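Local structure of putative creatinine amidohydrolase (Bacteroides fragilis, 3LUB) at residues I24-G29 with M67-V72; D43-H48 with S170-Y175; L115-H120 with A142-F147; E148-K153 with K234-K239. The protein binds two zinc ions and probably hydrolyses non-peptide carbon–nitrogen bonds in linear amides. All blocks are in the same frame, centred on the assembly; numbering follows the deposited sequence.

Contact 1: I24-G29 with M67-V72; sequences IILPWG and MVMPPV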
loop_
_atom_site.group_PDB
_atom_site.type_symbol
_atom_site.label_atom_id
_atom_site.label_comp_id
_atom_site.label_asym_id
_atom_site.label_seq_id
_atom_site.Cartn_x
_atom_site.Cartn_y
_atom_site.Cartn_z
ATOM N N ILE F 24 -7.130 18.645 -21.130
ATOM C CA ILE F 24 -7.972 18.525 -19.918
ATOM C C ILE F 24 -7.333 19.373 -18.828
ATOM O O ILE F 24 -6.118 19.388 -18.650
ATOM C CB ILE F 24 -8.102 17.036 -19.412
ATOM C CG1 ILE F 24 -8.445 16.056 -20.572
ATOM C CG2 ILE F 24 -9.054 16.918 -18.209
ATOM C CD1 ILE F 24 -9.593 16.456 -21.461
ATOM N N ILE F 25 -8.152 20.096 -18.087
ATOM C CA ILE F 25 -7.662 20.930 -16.985
ATOM C C ILE F 25 -8.260 20.389 -15.717
ATOM O O ILE F 25 -9.469 20.259 -15.621
ATOM C CB ILE F 25 -8.058 22.421 -17.108
ATOM C CG1 ILE F 25 -8.015 22.910 -18.582
ATOM C CG2 ILE F 25 -7.195 23.190 -16.238
ATOM C CD1 ILE F 25 -6.753 22.714 -19.241
ATOM N N LEU F 26 -7.411 20.035 -14.758
ATOM C CA LEU F 26 -7.855 19.568 -13.463
ATOM C C LEU F 26 -7.589 20.633 -12.399
ATOM O O LEU F 26 -6.443 20.818 -11.983
ATOM C CB LEU F 26 -7.153 18.248 -13.116
ATOM C CG LEU F 26 -7.519 17.517 -11.818
ATOM C CD1 LEU F 26 -8.994 17.121 -11.866
ATOM C CD2 LEU F 26 -6.591 16.300 -11.631
ATOM N N PRO F 27 -8.638 21.362 -11.968
ATOM C CA PRO F 27 -8.440 22.241 -10.840
ATOM C C PRO F 27 -8.300 21.405 -9.538
ATOM O O PRO F 27 -9.022 20.425 -9.328
ATOM C CB PRO F 27 -9.696 23.141 -10.839
ATOM C CG PRO F 27 -10.434 22.819 -12.111
ATOM C CD PRO F 27 -10.018 21.423 -12.466
ATOM N N TRP F 28 -7.321 21.763 -8.713
ATOM C CA TRP F 28 -7.062 21.020 -7.502
ATOM C C TRP F 28 -6.890 22.003 -6.379
ATOM O O TRP F 28 -5.974 22.887 -6.395
ATOM C CB TRP F 28 -5.829 20.139 -7.683
ATOM C CG TRP F 28 -5.739 19.044 -6.717
ATOM C CD1 TRP F 28 -5.883 19.139 -5.364
ATOM C CD2 TRP F 28 -5.495 17.666 -7.000
ATOM N NE1 TRP F 28 -5.718 17.915 -4.786
ATOM C CE2 TRP F 28 -5.468 16.989 -5.756
ATOM C CE3 TRP F 28 -5.254 16.943 -8.174
ATOM C CZ2 TRP F 28 -5.235 15.613 -5.648
ATOM C CZ3 TRP F 28 -5.025 15.597 -8.074
ATOM C CH2 TRP F 28 -5.022 14.932 -6.814
ATOM N N GLY F 29 -7.798 21.872 -5.421
ATOM C CA GLY F 29 -7.923 22.779 -4.320
ATOM C C GLY F 29 -7.640 22.196 -2.948
ATOM O O GLY F 29 -6.676 21.466 -2.756
HETATM N N MSE F 67 -11.439 20.782 -21.643
HETATM C CA MSE F 67 -12.445 20.486 -20.630
HETATM C C MSE F 67 -11.896 20.811 -19.272
HETATM O O MSE F 67 -10.856 20.278 -18.884
HETATM C CB MSE F 67 -12.811 19.008 -20.661
HETATM C CG MSE F 67 -13.957 18.614 -19.716
HETATM SE SE MSE F 67 -15.530 19.779 -19.782
HETATM C CE MSE F 67 -16.743 18.743 -20.948
ATOM N N VAL F 68 -12.640 21.594 -18.502
ATOM C CA VAL F 68 -12.331 21.790 -17.095
ATOM C C VAL F 68 -13.098 20.805 -16.220
ATOM O O VAL F 68 -14.330 20.818 -16.168
ATOM C CB VAL F 68 -12.582 23.226 -16.650
ATOM C CG1 VAL F 68 -12.139 23.436 -15.156
ATOM C CG2 VAL F 68 -11.863 24.180 -17.570
HETATM N N MSE F 69 -12.341 19.935 -15.555
HETATM C CA MSE F 69 -12.893 18.931 -14.704
HETATM C C MSE F 69 -13.406 19.510 -13.341
HETATM O O MSE F 69 -13.137 20.668 -12.986
HETATM C CB MSE F 69 -11.850 17.835 -14.455
HETATM C CG MSE F 69 -11.314 17.144 -15.685
HETATM SE SE MSE F 69 -12.627 16.052 -16.619
HETATM C CE MSE F 69 -12.991 14.615 -15.155
ATOM N N PRO F 70 -14.205 18.715 -12.610
ATOM C CA PRO F 70 -14.586 19.193 -11.287
ATOM C C PRO F 70 -13.364 19.389 -10.382
ATOM O O PRO F 70 -12.447 18.574 -10.382
ATOM C CB PRO F 70 -15.510 18.083 -10.774
ATOM C CG PRO F 70 -16.016 17.424 -12.008
ATOM C CD PRO F 70 -14.828 17.409 -12.908
ATOM N N PRO F 71 -13.342 20.473 -9.618
ATOM C CA PRO F 71 -12.194 20.650 -8.708
ATOM C C PRO F 71 -12.000 19.541 -7.631
ATOM O O PRO F 71 -12.965 19.012 -7.103
ATOM C CB PRO F 71 -12.437 22.016 -8.078
ATOM C CG PRO F 71 -13.714 22.493 -8.557
ATOM C CD PRO F 71 -14.310 21.572 -9.534
ATOM N N VAL F 72 -10.748 19.209 -7.309
ATOM C CA VAL F 72 -10.476 18.216 -6.297
ATOM C C VAL F 72 -10.367 18.971 -4.981
ATOM O O VAL F 72 -9.523 19.851 -4.840
ATOM C CB VAL F 72 -9.173 17.401 -6.600
ATOM C CG1 VAL F 72 -9.062 16.235 -5.666
ATOM C CG2 VAL F 72 -9.137 16.928 -8.014
#

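Contact 2: D43-H48 with S170-Y175; sequences DCILPH and SVMMHY. With ZN (zinc ion), chain B; ZN (zinc ion), chain C.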
loop_
_atom_site.group_PDB
_atom_site.type_symbol
_atom_site.label_atom_id
_atom_site.label_comp_id
_atom_site.label_asym_id
_atom_site.label_seq_id
_atom_site.Cartn_x
_atom_site.Cartn_y
_atom_site.Cartn_z
ATOM N N ASP F 43 -9.826 27.560 -2.524
ATOM C CA ASP F 43 -8.752 26.966 -3.349
ATOM C C ASP F 43 -9.235 26.066 -4.463
ATOM O O ASP F 43 -8.458 25.718 -5.333
ATOM C CB ASP F 43 -7.740 26.203 -2.482
ATOM C CG ASP F 43 -6.980 27.098 -1.549
ATOM O OD1 ASP F 43 -7.083 28.352 -1.658
ATOM O OD2 ASP F 43 -6.261 26.538 -0.698
ATOM N N CYS F 44 -10.509 25.695 -4.436
ATOM C CA CYS F 44 -11.169 24.990 -5.534
ATOM C C CYS F 44 -11.843 25.969 -6.500
ATOM O O CYS F 44 -11.751 25.826 -7.719
ATOM C CB CYS F 44 -12.278 24.069 -5.005
ATOM S SG CYS F 44 -11.770 22.546 -4.098
ATOM N N ILE F 45 -12.559 26.925 -5.926
ATOM C CA ILE F 45 -13.361 27.877 -6.677
ATOM C C ILE F 45 -12.516 28.732 -7.613
ATOM O O ILE F 45 -12.854 28.872 -8.774
ATOM C CB ILE F 45 -14.145 28.818 -5.748
ATOM C CG1 ILE F 45 -15.227 28.043 -4.978
ATOM C CG2 ILE F 45 -14.761 29.943 -6.532
ATOM C CD1 ILE F 45 -15.776 28.707 -3.722
ATOM N N LEU F 46 -11.429 29.306 -7.105
ATOM C CA LEU F 46 -10.617 30.227 -7.885
ATOM C C LEU F 46 -9.964 29.601 -9.113
ATOM O O LEU F 46 -10.117 30.138 -10.218
ATOM C CB LEU F 46 -9.582 30.910 -7.002
ATOM C CG LEU F 46 -10.226 31.856 -5.981
ATOM C CD1 LEU F 46 -9.165 32.786 -5.327
ATOM C CD2 LEU F 46 -11.355 32.644 -6.657
ATOM N N PRO F 47 -9.249 28.460 -8.958
ATOM C CA PRO F 47 -8.731 27.824 -10.197
ATOM C C PRO F 47 -9.773 27.311 -11.167
ATOM O O PRO F 47 -9.536 27.293 -12.348
ATOM C CB PRO F 47 -7.881 26.661 -9.662
ATOM C CG PRO F 47 -8.293 26.458 -8.252
ATOM C CD PRO F 47 -8.759 27.768 -7.750
ATOM N N HIS F 48 -10.924 26.861 -10.662
ATOM C CA HIS F 48 -12.005 26.441 -11.551
ATOM C C HIS F 48 -12.449 27.630 -12.429
ATOM O O HIS F 48 -12.509 27.532 -13.654
ATOM C CB HIS F 48 -13.210 25.917 -10.763
ATOM C CG HIS F 48 -14.379 25.602 -11.638
ATOM N ND1 HIS F 48 -15.378 26.513 -11.907
ATOM C CD2 HIS F 48 -14.671 24.499 -12.361
ATOM C CE1 HIS F 48 -16.256 25.971 -12.728
ATOM N NE2 HIS F 48 -15.842 24.754 -13.033
ATOM N N SER F 170 -9.459 39.599 -3.214
ATOM C CA SER F 170 -9.835 40.408 -4.374
ATOM C C SER F 170 -10.385 39.546 -5.474
ATOM O O SER F 170 -11.382 39.902 -6.073
ATOM C CB SER F 170 -8.652 41.238 -4.930
ATOM O OG SER F 170 -8.230 42.231 -4.012
ATOM N N VAL F 171 -9.713 38.433 -5.758
ATOM C CA VAL F 171 -10.117 37.581 -6.865
ATOM C C VAL F 171 -11.465 36.908 -6.535
ATOM O O VAL F 171 -12.294 36.765 -7.404
ATOM C CB VAL F 171 -9.032 36.554 -7.225
ATOM C CG1 VAL F 171 -9.494 35.652 -8.399
ATOM C CG2 VAL F 171 -7.673 37.275 -7.554
HETATM N N MSE F 172 -11.704 36.566 -5.268
HETATM C CA MSE F 172 -13.024 36.039 -4.849
HETATM C C MSE F 172 -14.085 37.133 -5.010
HETATM O O MSE F 172 -15.185 36.856 -5.460
HETATM C CB MSE F 172 -13.019 35.562 -3.394
HETATM C CG MSE F 172 -14.296 34.844 -2.975
HETATM SE SE MSE F 172 -14.680 33.211 -4.080
HETATM C CE MSE F 172 -13.235 31.980 -3.506
HETATM N N MSE F 173 -13.763 38.369 -4.626
HETATM C CA MSE F 173 -14.719 39.468 -4.737
HETATM C C MSE F 173 -15.130 39.679 -6.173
HETATM O O MSE F 173 -16.289 40.003 -6.449
HETATM C CB MSE F 173 -14.172 40.754 -4.136
HETATM C CG MSE F 173 -14.174 40.770 -2.619
HETATM SE SE MSE F 173 -13.136 42.271 -1.906
HETATM C CE MSE F 173 -14.516 43.816 -1.999
ATOM N N HIS F 174 -14.191 39.468 -7.082
ATOM C CA HIS F 174 -14.460 39.566 -8.518
ATOM C C HIS F 174 -15.360 38.452 -9.021
ATOM O O HIS F 174 -16.422 38.700 -9.581
ATOM C CB HIS F 174 -13.152 39.595 -9.282
ATOM C CG HIS F 174 -13.292 39.413 -10.752
ATOM N ND1 HIS F 174 -13.986 40.293 -11.546
ATOM C CD2 HIS F 174 -12.762 38.494 -11.588
ATOM C CE1 HIS F 174 -13.914 39.902 -12.806
ATOM N NE2 HIS F 174 -13.172 38.809 -12.861
ATOM N N TYR F 175 -14.947 37.218 -8.786
ATOM C CA TYR F 175 -15.672 36.065 -9.301
ATOM C C TYR F 175 -16.934 35.736 -8.525
ATOM O O TYR F 175 -17.909 35.376 -9.129
ATOM C CB TYR F 175 -14.763 34.821 -9.313
ATOM C CG TYR F 175 -13.810 34.751 -10.488
ATOM C CD1 TYR F 175 -14.278 34.766 -11.799
ATOM C CD2 TYR F 175 -12.448 34.659 -10.284
ATOM C CE1 TYR F 175 -13.397 34.700 -12.870
ATOM C CE2 TYR F 175 -11.574 34.589 -11.335
ATOM C CZ TYR F 175 -12.056 34.594 -12.625
ATOM O OH TYR F 175 -11.157 34.518 -13.649
HETATM ZN ZN ZN B . -6.345 29.774 -0.628
HETATM ZN ZN ZN C . -4.679 26.993 0.564
HETATM O O HOH W 1 -4.417 29.398 0.080
#

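Contact 3: L115-H120 with A142-F147; sequences LILSGH and AAANWF. With ZN (zinc ion), chain C.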
loop_
_atom_site.group_PDB
_atom_site.type_symbol
_atom_site.label_atom_id
_atom_site.label_comp_id
_atom_site.label_asym_id
_atom_site.label_seq_id
_atom_site.Cartn_x
_atom_site.Cartn_y
_atom_site.Cartn_z
ATOM N N LEU F 115 -3.443 19.450 -17.668
ATOM C CA LEU F 115 -2.854 20.442 -16.784
ATOM C C LEU F 115 -3.554 20.380 -15.452
ATOM O O LEU F 115 -4.775 20.488 -15.401
ATOM C CB LEU F 115 -2.981 21.849 -17.345
ATOM C CG LEU F 115 -2.461 22.945 -16.403
ATOM C CD1 LEU F 115 -0.948 22.906 -16.389
ATOM C CD2 LEU F 115 -2.997 24.304 -16.728
ATOM N N ILE F 116 -2.772 20.229 -14.386
ATOM C CA ILE F 116 -3.259 20.383 -13.019
ATOM C C ILE F 116 -3.104 21.850 -12.618
ATOM O O ILE F 116 -1.993 22.345 -12.562
ATOM C CB ILE F 116 -2.499 19.482 -11.985
ATOM C CG1 ILE F 116 -2.543 17.998 -12.415
ATOM C CG2 ILE F 116 -3.113 19.663 -10.612
ATOM C CD1 ILE F 116 -1.492 17.093 -11.763
ATOM N N LEU F 117 -4.233 22.545 -12.412
ATOM C CA LEU F 117 -4.202 23.940 -11.994
ATOM C C LEU F 117 -4.557 24.021 -10.506
ATOM O O LEU F 117 -5.726 23.904 -10.115
ATOM C CB LEU F 117 -5.163 24.798 -12.843
ATOM C CG LEU F 117 -5.112 26.324 -12.634
ATOM C CD1 LEU F 117 -3.718 26.900 -12.907
ATOM C CD2 LEU F 117 -6.152 27.025 -13.492
ATOM N N SER F 118 -3.536 24.200 -9.678
ATOM C CA SER F 118 -3.726 24.174 -8.250
ATOM C C SER F 118 -4.105 25.552 -7.706
ATOM O O SER F 118 -3.611 26.577 -8.134
ATOM C CB SER F 118 -2.479 23.635 -7.515
ATOM O OG SER F 118 -2.742 23.466 -6.113
ATOM N N GLY F 119 -4.977 25.534 -6.699
ATOM C CA GLY F 119 -5.342 26.714 -5.940
ATOM C C GLY F 119 -4.708 26.733 -4.578
ATOM O O GLY F 119 -4.880 27.697 -3.856
ATOM N N HIS F 120 -3.961 25.691 -4.228
ATOM C CA HIS F 120 -3.407 25.561 -2.891
ATOM C C HIS F 120 -1.884 25.307 -2.938
ATOM O O HIS F 120 -1.426 24.341 -3.505
ATOM C CB HIS F 120 -4.176 24.467 -2.153
ATOM C CG HIS F 120 -3.634 24.126 -0.801
ATOM N ND1 HIS F 120 -3.484 25.056 0.202
ATOM C CD2 HIS F 120 -3.215 22.943 -0.284
ATOM C CE1 HIS F 120 -2.990 24.463 1.276
ATOM N NE2 HIS F 120 -2.803 23.184 1.002
ATOM N N ALA F 142 1.164 18.540 -17.013
ATOM C CA ALA F 142 1.797 19.755 -16.482
ATOM C C ALA F 142 1.131 20.152 -15.156
ATOM O O ALA F 142 0.019 19.712 -14.873
ATOM C CB ALA F 142 1.713 20.898 -17.497
ATOM N N ALA F 143 1.823 20.961 -14.346
ATOM C CA ALA F 143 1.249 21.500 -13.115
ATOM C C ALA F 143 1.599 22.965 -12.949
ATOM O O ALA F 143 2.734 23.383 -13.244
ATOM C CB ALA F 143 1.706 20.703 -11.856
ATOM N N ALA F 144 0.636 23.738 -12.444
ATOM C CA ALA F 144 0.863 25.158 -12.099
ATOM C C ALA F 144 -0.017 25.539 -10.944
ATOM O O ALA F 144 -1.124 25.031 -10.846
ATOM C CB ALA F 144 0.510 26.052 -13.272
ATOM N N ASN F 145 0.463 26.446 -10.090
ATOM C CA ASN F 145 -0.405 27.195 -9.184
ATOM C C ASN F 145 -0.961 28.399 -9.978
ATOM O O ASN F 145 -0.176 29.094 -10.606
ATOM C CB ASN F 145 0.402 27.686 -7.965
ATOM C CG ASN F 145 0.773 26.554 -6.978
ATOM O OD1 ASN F 145 -0.084 25.839 -6.470
ATOM N ND2 ASN F 145 2.059 26.439 -6.673
ATOM N N TRP F 146 -2.282 28.668 -9.958
ATOM C CA TRP F 146 -2.830 29.815 -10.704
ATOM C C TRP F 146 -2.152 31.114 -10.251
ATOM O O TRP F 146 -1.891 31.993 -11.037
ATOM C CB TRP F 146 -4.398 29.910 -10.614
ATOM C CG TRP F 146 -4.905 30.332 -9.280
ATOM C CD1 TRP F 146 -5.221 29.516 -8.247
ATOM C CD2 TRP F 146 -5.065 31.681 -8.793
ATOM N NE1 TRP F 146 -5.611 30.250 -7.168
ATOM C CE2 TRP F 146 -5.520 31.588 -7.472
ATOM C CE3 TRP F 146 -4.885 32.947 -9.358
ATOM C CZ2 TRP F 146 -5.785 32.725 -6.684
ATOM C CZ3 TRP F 146 -5.182 34.060 -8.605
ATOM C CH2 TRP F 146 -5.619 33.947 -7.274
ATOM N N PHE F 147 -1.816 31.205 -8.967
ATOM C CA PHE F 147 -1.352 32.457 -8.408
ATOM C C PHE F 147 0.149 32.676 -8.614
ATOM O O PHE F 147 0.698 33.640 -8.120
ATOM C CB PHE F 147 -1.723 32.549 -6.947
ATOM C CG PHE F 147 -1.268 31.377 -6.146
ATOM C CD1 PHE F 147 0.042 31.306 -5.677
ATOM C CD2 PHE F 147 -2.139 30.327 -5.878
ATOM C CE1 PHE F 147 0.470 30.204 -4.957
ATOM C CE2 PHE F 147 -1.711 29.245 -5.162
ATOM C CZ PHE F 147 -0.404 29.185 -4.691
HETATM ZN ZN ZN C . -4.679 26.993 0.564
HETATM O O HOH W 2 -6.423 29.829 -4.534
HETATM O O HOH W 1 -4.417 29.398 0.080
#

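Contact 4: E148-K153 with K234-K239; sequences EVVSPK and KPIVEK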
loop_
_atom_site.group_PDB
_atom_site.type_symbol
_atom_site.label_atom_id
_atom_site.label_comp_id
_atom_site.label_asym_id
_atom_site.label_seq_id
_atom_site.Cartn_x
_atom_site.Cartn_y
_atom_site.Cartn_z
ATOM N N GLU F 148 0.795 31.785 -9.362
ATOM C CA GLU F 148 2.172 31.942 -9.796
ATOM C C GLU F 148 2.311 32.197 -11.289
ATOM O O GLU F 148 3.416 32.471 -11.774
ATOM C CB GLU F 148 2.971 30.692 -9.428
ATOM C CG GLU F 148 3.351 30.694 -7.987
ATOM C CD GLU F 148 3.929 29.376 -7.511
ATOM O OE1 GLU F 148 4.015 28.405 -8.317
ATOM O OE2 GLU F 148 4.246 29.323 -6.295
ATOM N N VAL F 149 1.211 32.153 -12.025
ATOM C CA VAL F 149 1.267 32.377 -13.469
ATOM C C VAL F 149 1.707 33.831 -13.732
ATOM O O VAL F 149 2.519 34.093 -14.635
ATOM C CB VAL F 149 -0.075 31.977 -14.137
ATOM C CG1 VAL F 149 -0.169 32.442 -15.610
ATOM C CG2 VAL F 149 -0.280 30.424 -13.995
ATOM N N VAL F 150 1.194 34.753 -12.908
ATOM C CA VAL F 150 1.608 36.164 -12.867
ATOM C C VAL F 150 1.841 36.487 -11.402
ATOM O O VAL F 150 1.025 36.122 -10.566
ATOM C CB VAL F 150 0.495 37.069 -13.405
ATOM C CG1 VAL F 150 0.912 38.534 -13.302
ATOM C CG2 VAL F 150 0.181 36.710 -14.856
ATOM N N SER F 151 2.940 37.175 -11.087
ATOM C CA SER F 151 3.226 37.600 -9.696
ATOM C C SER F 151 2.209 38.642 -9.227
ATOM O O SER F 151 1.877 39.558 -9.974
ATOM C CB SER F 151 4.643 38.209 -9.587
ATOM O OG SER F 151 4.993 38.507 -8.236
ATOM N N PRO F 152 1.736 38.527 -7.983
ATOM C CA PRO F 152 0.776 39.480 -7.435
ATOM C C PRO F 152 1.406 40.817 -7.123
ATOM O O PRO F 152 0.711 41.854 -7.054
ATOM C CB PRO F 152 0.294 38.807 -6.135
ATOM C CG PRO F 152 1.403 37.864 -5.730
ATOM C CD PRO F 152 2.098 37.466 -7.020
ATOM N N LYS F 153 2.721 40.795 -6.936
ATOM C CA LYS F 153 3.462 42.022 -6.708
ATOM C C LYS F 153 3.196 43.030 -7.853
ATOM O O LYS F 153 3.230 42.701 -9.044
ATOM C CB LYS F 153 4.943 41.688 -6.485
ATOM C CG LYS F 153 5.164 40.830 -5.191
ATOM C CD LYS F 153 6.458 40.014 -5.254
ATOM C CE LYS F 153 7.726 40.887 -5.052
ATOM N NZ LYS F 153 9.003 40.078 -5.071
ATOM N N LYS F 234 -6.883 38.991 -15.438
ATOM C CA LYS F 234 -6.782 39.186 -16.893
ATOM C C LYS F 234 -5.506 38.595 -17.502
ATOM O O LYS F 234 -5.591 37.741 -18.391
ATOM C CB LYS F 234 -6.971 40.661 -17.311
ATOM C CG LYS F 234 -7.427 40.796 -18.768
ATOM C CD LYS F 234 -7.272 42.247 -19.303
ATOM C CE LYS F 234 -7.641 42.322 -20.795
ATOM N NZ LYS F 234 -7.617 43.716 -21.319
ATOM N N PRO F 235 -4.315 39.019 -17.027
ATOM C CA PRO F 235 -3.094 38.393 -17.563
ATOM C C PRO F 235 -2.916 36.878 -17.274
ATOM O O PRO F 235 -2.340 36.143 -18.108
ATOM C CB PRO F 235 -1.972 39.208 -16.888
ATOM C CG PRO F 235 -2.592 39.758 -15.652
ATOM C CD PRO F 235 -3.990 40.057 -16.030
ATOM N N ILE F 236 -3.381 36.427 -16.100
ATOM C CA ILE F 236 -3.326 34.995 -15.710
ATOM C C ILE F 236 -4.104 34.197 -16.763
ATOM O O ILE F 236 -3.602 33.232 -17.365
ATOM C CB ILE F 236 -3.883 34.775 -14.234
ATOM C CG1 ILE F 236 -3.007 35.494 -13.197
ATOM C CG2 ILE F 236 -3.990 33.286 -13.865
ATOM C CD1 ILE F 236 -3.619 35.572 -11.767
ATOM N N VAL F 237 -5.324 34.652 -17.025
ATOM C CA VAL F 237 -6.221 34.001 -17.993
ATOM C C VAL F 237 -5.640 33.935 -19.385
ATOM O O VAL F 237 -5.705 32.893 -20.054
ATOM C CB VAL F 237 -7.609 34.680 -17.995
ATOM C CG1 VAL F 237 -8.374 34.320 -19.298
ATOM C CG2 VAL F 237 -8.389 34.238 -16.699
ATOM N N GLU F 238 -5.016 35.033 -19.806
ATOM C CA GLU F 238 -4.427 35.117 -21.141
ATOM C C GLU F 238 -3.190 34.211 -21.296
ATOM O O GLU F 238 -3.017 33.524 -22.325
ATOM C CB GLU F 238 -4.091 36.604 -21.450
ATOM C CG GLU F 238 -3.828 36.875 -22.943
ATOM C CD GLU F 238 -2.495 36.322 -23.406
ATOM O OE1 GLU F 238 -1.513 36.436 -22.634
ATOM O OE2 GLU F 238 -2.426 35.755 -24.524
ATOM N N LYS F 239 -2.327 34.195 -20.276
ATOM C CA LYS F 239 -1.186 33.255 -20.283
ATOM C C LYS F 239 -1.614 31.790 -20.264
ATOM O O LYS F 239 -1.017 30.966 -20.940
ATOM C CB LYS F 239 -0.251 33.492 -19.105
ATOM C CG LYS F 239 0.815 34.541 -19.324
ATOM C CD LYS F 239 1.926 34.396 -18.250
ATOM C CE LYS F 239 2.777 35.663 -18.137
ATOM N NZ LYS F 239 3.138 36.238 -19.475
#

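Contact 1: I24-G29 with M67-V72
A parallel beta-alpha-beta unit closes here: strand 23-28 is joined through helix 42-62 to strand 66-68, and the two strands lie side by side in the central sheet. Ile-25 carries the ladder with both its backbone groups, its N giving to Met-67 O (2.8 Å, 169° at the hydrogen) and its O taking Met-69 N at 2.9 Å. The next residue, Leu-26, turns its N and O to the other neighbour, strand 113-118. Pro-27 suits the following position because it has no N-H to satisfy; its CD instead sits 3.3 Å from Met-69 O. Beyond it the register slips by one, and a single bridge, Trp-28 with Val-72, follows. Here Val-72 N reaches Pro-27 O at 2.9 Å from 27° above the carbonyl plane, and Gly-29 N meets Val-72 O at 2.7 Å, nearly along the C=O axis. The indole NE1 of Trp-28 is satisfied elsewhere, by Phe-74 O. One side-chain pair is tighter than usual van der Waals contact: Ile-24 CG2 on CG of selenomethionine Met-69, 3.4 Å. Val-72 sits over one face of the Trp-28 indole in a CH-pi contact, its CB 3.6 Å from the centroid of the five-membered ring and 6° off the normal.

Contact 2: D43-H48 with S170-Y175
The closest approach of the two helical segments is that of CE of selenomethionine Met-172 to Leu-46 CD2, at 3.7 Å. The same CE of Met-172 lies 4.0 Å from Ile-45 CG2, so it bears on two successive residues of helix 42-62. CG of Met-172 is anti to the backbone N (chi1 -172°), and bends at the next two torsions turn the flexible chain back toward that helix; an unbranched side chain suits this task. Leu-46 answers with one branch: its CD2 also touches Val-171 CG1 at 3.9 Å and comes obliquely to the Tyr-175 ring, 4.3 Å from CD2 of Tyr-175. All these groups are apolar, and no hydrogen bond crosses between the segments. The axes of segments 43-48 and 170-175 cross at 65° and come within 10.5 Å, a distance filled by these side chains.

One turn before Leu-46, the same helix supplies the bridging carboxylate of a dinuclear zinc site. Asp-43 binds one zinc through OD1 at 1.9 Å and the other through OD2 at 2.1 Å, and one water is bound to both metals. His-34 and Glu-168 complete the protein ligands of the first ion, Glu-32 and His-120 those of the second. Both helices thus bring ligands to the site, since Glu-168 stands just before Ser-170 on helix 166-175. Farther out, the Tyr-175 hydroxyl is hydrogen-bonded to Glu-53, on helix 42-62 itself, while Val-171 and Tyr-175 also rest on Val-233 of helix 226-249.

Contact 3: L115-H120 with A142-F147
Three first torsions place the groups at the end of this contact: CG of His-120 (chi1 174°) and OG of Ser-118 (chi1 -173°) are anti to their backbone N, whereas Trp-146 holds its CG in the crowded position between N and carbonyl carbon (chi1 72°). They stand where strands 113-118 and 140-145, the parallel pair of a beta-alpha-beta unit around helix 126-135, run out at their C-terminal ends. In the ladder, alternate residues of the first strand use both backbone groups: Ile-116 gives its N to Ala-142 O and takes Ala-144 N, and Ser-118 gives its N to Ala-144 O (2.8 Å) and takes Trp-146 N. Small alanines suit strand 140-145, whose other side meets a third subunit through backbone bonds of Ala-143. On the Leu-115 and Leu-117 face, CD1 of Leu-117 rests 3.8 Å from Trp-146 CB. Ser-118 is short enough to fold its OG back onto His-120 O at 3.0 Å, tying down the turn that delivers the histidine. His-120 NE2 is held by Ala-76 O, consistent with fixing the ring's rotation, and ND1 binds zinc at 2.3 Å. At the indole edge, Trp-146 NE1 gives its hydrogen to a water 2.8 Å away, which is also bonded to Gly-119 O.

Contact 4: E148-K153 with K234-K239
This is an apolar contact between a loop and a helix: residues 148-153, which leave the sheet after strand 140-145, lie along one side of helix 226-249 at residues 234-239. Two adjacent valines do the work on the loop side. Val-150 has CG2 anti to its carbonyl carbon, and this branch settles over the start of the helical segment, 3.9 Å from Pro-235 CB and 3.8 Å from Ile-236 CG1. Proline suits that spot because its ring offers carbon to the valine, and the helix is kinked there, where its nitrogen has no hydrogen to give to the preceding turn. Val-149 has CG1 anti to its backbone N (chi1 169°) and meets Lys-239, one turn further on, CG1 to CB at 3.7 Å. The CB of Val-149 also faces Ile-236 CG2 at 4.1 Å, so Ile-236 spreads its two branches between the neighbouring valines. Lys-239 serves through its methylenes: the chain slides past Val-149 in the opposite direction, its CD 3.7 Å from Val-149 O.

No hydrogen bond joins the two segments, but Val-150 O is satisfied by the hydroxyl of Tyr-232, an earlier residue of the same helix. Val-202 of a third subunit packs on both Val-149 and Lys-239, and the Lys-239 side chain lies about 5 Å from a bound calcium ion. Here the loop that follows strand 140-145, outermost in this chain's sheet, packs on helix 226-249, which covers the parallel sheet of this creatininase-superfamily alpha/beta fold.

From the N terminus, contact 1 comes first and closes the loop over helix 42-62, bringing strand 66-68 beside strand 23-28. That helix starts contact 2, whose segments alternate with those of contact 1 and whose long loop closes only at helix 166-175. Contact 3 lies within this span and closes the loop over helix 126-135; the backbone N and O of Leu-26 in contact 1 bond to Leu-115 and Leu-117 of contact 3, joining both into the parallel sheet of this chain. Contact 4 closes the loop from 153 to 234 on helix 226-249 and crosses contact 2. Contacts 2 and 3 share a zinc ion and its water, while Trp-146 touches both Leu-46 and Ile-236.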